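Local coordinates for geranyltranstransferase (IspA) (PDB 3LLW), which probably acts as a magnesium-dependent prenyltransferase of the FPP/GGPP synthase family, lengthening isoprenoid diphosphates in terpenoid biosynthesis, at residues A[11-14]-A[15-19]. Sequence-based numbering, arbitrary orientation.
Sequences YYNE and CERFE
Helix 6-23 brings Tyr11 and Cys15, one turn apart, into a sulfur-aromatic contact. Cys15 SG lies 3.9 Å from the centroid of the Tyr11 ring, obliquely placed at 33° off its normal, and comes nearest to Tyr11 CE1, at 3.3 Å. With chi1 at 162° the tyrosine ring swings away from its backbone N, toward the carbonyl side, and so reaches the sulfur. A small thiol suits this buried position, where Cys15 also meets Lys54, while the Tyr11 hydroxyl bonds to the Lys54 carbonyl oxygen and the Tyr11 side chain touches Ala58 and Leu296. In the mainly helical prenyl synthase fold, this face of helix 6-23 packs against helices 51-63 and 287-301. Successive i to i+4 backbone bonds hold the turn, among them Cys15 N to Tyr11 O (3.1 Å) and Phe18 N to Glu14 O (2.7 Å). On another side, the straight Arg17 chain carries NH1 into a salt bridge with Glu14 OE2 (3.2 Å), though the hydrogen bond within it is weak, the carboxylate and guanidinium planes standing 84° apart. Asn13 OD1 sits over one guanidinium face, 3.5 Å from Arg17 NE. Glu14 suits its buried place because OE1 is hydrogen-bonded to Gln73 and Tyr69, while Arg17, long enough to touch Gln73 and Phe77, probably keeps its charge near solvent.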
loop_
_atom_site.group_PDB
_atom_site.type_symbol
_atom_site.label_atom_id
_atom_site.label_comp_id
_atom_site.label_asym_id
_atom_site.label_seq_id
_atom_site.Cartn_x
_atom_site.Cartn_y
_atom_site.Cartn_z
ATOM N N TYR A 11 13.418 27.723 0.303
ATOM C CA TYR A 11 12.410 26.762 -0.114
ATOM C C TYR A 11 12.595 26.322 -1.562
ATOM O O TYR A 11 12.551 25.125 -1.853
ATOM C CB TYR A 11 11.000 27.319 0.121
ATOM C CG TYR A 11 9.916 26.597 -0.658
ATOM C CD1 TYR A 11 9.636 25.243 -0.425
ATOM C CD2 TYR A 11 9.166 27.268 -1.622
ATOM C CE1 TYR A 11 8.664 24.586 -1.133
ATOM C CE2 TYR A 11 8.173 26.615 -2.328
ATOM C CZ TYR A 11 7.930 25.271 -2.078
ATOM O OH TYR A 11 6.952 24.614 -2.777
ATOM N N TYR A 12 12.817 27.278 -2.460
ATOM C CA TYR A 12 13.056 26.964 -3.874
ATOM C C TYR A 12 14.271 26.058 -4.073
ATOM O O TYR A 12 14.297 25.213 -4.968
ATOM C CB TYR A 12 13.236 28.243 -4.697
ATOM C CG TYR A 12 11.949 28.957 -5.056
ATOM C CD1 TYR A 12 10.746 28.259 -5.186
ATOM C CD2 TYR A 12 11.940 30.332 -5.294
ATOM C CE1 TYR A 12 9.567 28.910 -5.522
ATOM C CE2 TYR A 12 10.765 30.994 -5.641
ATOM C CZ TYR A 12 9.583 30.276 -5.756
ATOM O OH TYR A 12 8.414 30.921 -6.098
ATOM N N ASN A 13 15.268 26.244 -3.221
ATOM C CA ASN A 13 16.483 25.468 -3.287
ATOM C C ASN A 13 16.276 24.043 -2.746
ATOM O O ASN A 13 16.861 23.094 -3.272
ATOM C CB ASN A 13 17.604 26.206 -2.554
ATOM C CG ASN A 13 18.932 25.514 -2.668
ATOM O OD1 ASN A 13 19.606 25.293 -1.660
ATOM N ND2 ASN A 13 19.320 25.154 -3.892
ATOM N N GLU A 14 15.439 23.902 -1.715
ATOM C CA GLU A 14 15.062 22.576 -1.212
ATOM C C GLU A 14 14.271 21.739 -2.220
ATOM O O GLU A 14 14.426 20.525 -2.271
ATOM C CB GLU A 14 14.316 22.673 0.116
ATOM C CG GLU A 14 15.230 23.062 1.274
ATOM C CD GLU A 14 16.497 22.204 1.335
ATOM O OE1 GLU A 14 16.374 20.956 1.340
ATOM O OE2 GLU A 14 17.610 22.776 1.385
ATOM N N CYS A 15 13.451 22.400 -3.028
ATOM C CA CYS A 15 12.737 21.749 -4.115
ATOM C C CYS A 15 13.677 21.199 -5.176
ATOM O O CYS A 15 13.424 20.133 -5.725
ATOM C CB CYS A 15 11.727 22.713 -4.738
ATOM S SG CYS A 15 10.407 23.145 -3.584
ATOM N N GLU A 16 14.755 21.933 -5.460
ATOM C CA GLU A 16 15.776 21.491 -6.412
ATOM C C GLU A 16 16.594 20.352 -5.821
ATOM O O GLU A 16 16.968 19.423 -6.529
ATOM C CB GLU A 16 16.697 22.652 -6.818
ATOM C CG GLU A 16 16.003 23.752 -7.616
ATOM C CD GLU A 16 15.358 23.235 -8.900
ATOM O OE1 GLU A 16 16.093 22.778 -9.808
ATOM O OE2 GLU A 16 14.113 23.291 -9.003
ATOM N N ARG A 17 16.848 20.435 -4.516
ATOM C CA ARG A 17 17.572 19.399 -3.797
ATOM C C ARG A 17 16.723 18.141 -3.587
ATOM O O ARG A 17 17.271 17.036 -3.492
ATOM C CB ARG A 17 18.060 19.920 -2.443
ATOM C CG ARG A 17 19.278 20.823 -2.490
ATOM C CD ARG A 17 19.561 21.367 -1.091
ATOM N NE ARG A 17 20.845 22.061 -1.014
ATOM C CZ ARG A 17 21.405 22.519 0.106
ATOM N NH1 ARG A 17 20.803 22.366 1.288
ATOM N NH2 ARG A 17 22.579 23.138 0.041
ATOM N N PHE A 18 15.400 18.294 -3.490
ATOM C CA PHE A 18 14.547 17.116 -3.421
ATOM C C PHE A 18 14.600 16.375 -4.753
ATOM O O PHE A 18 14.647 15.142 -4.774
ATOM C CB PHE A 18 13.088 17.425 -3.064
ATOM C CG PHE A 18 12.145 16.281 -3.389
ATOM C CD1 PHE A 18 12.100 15.150 -2.572
ATOM C CD2 PHE A 18 11.358 16.308 -4.549
ATOM C CE1 PHE A 18 11.266 14.085 -2.876
ATOM C CE2 PHE A 18 10.515 15.233 -4.878
ATOM C CZ PHE A 18 10.462 14.126 -4.041
ATOM N N GLU A 19 14.586 17.127 -5.849
ATOM C CA GLU A 19 14.578 16.533 -7.188
ATOM C C GLU A 19 15.838 15.698 -7.438
ATOM O O GLU A 19 15.788 14.662 -8.102
ATOM C CB GLU A 19 14.370 17.616 -8.257
ATOM C CG GLU A 19 14.513 17.155 -9.733
ATOM C CD GLU A 19 13.537 16.039 -10.147
ATOM O OE1 GLU A 19 12.312 16.282 -10.198
ATOM O OE2 GLU A 19 14.003 14.920 -10.451
#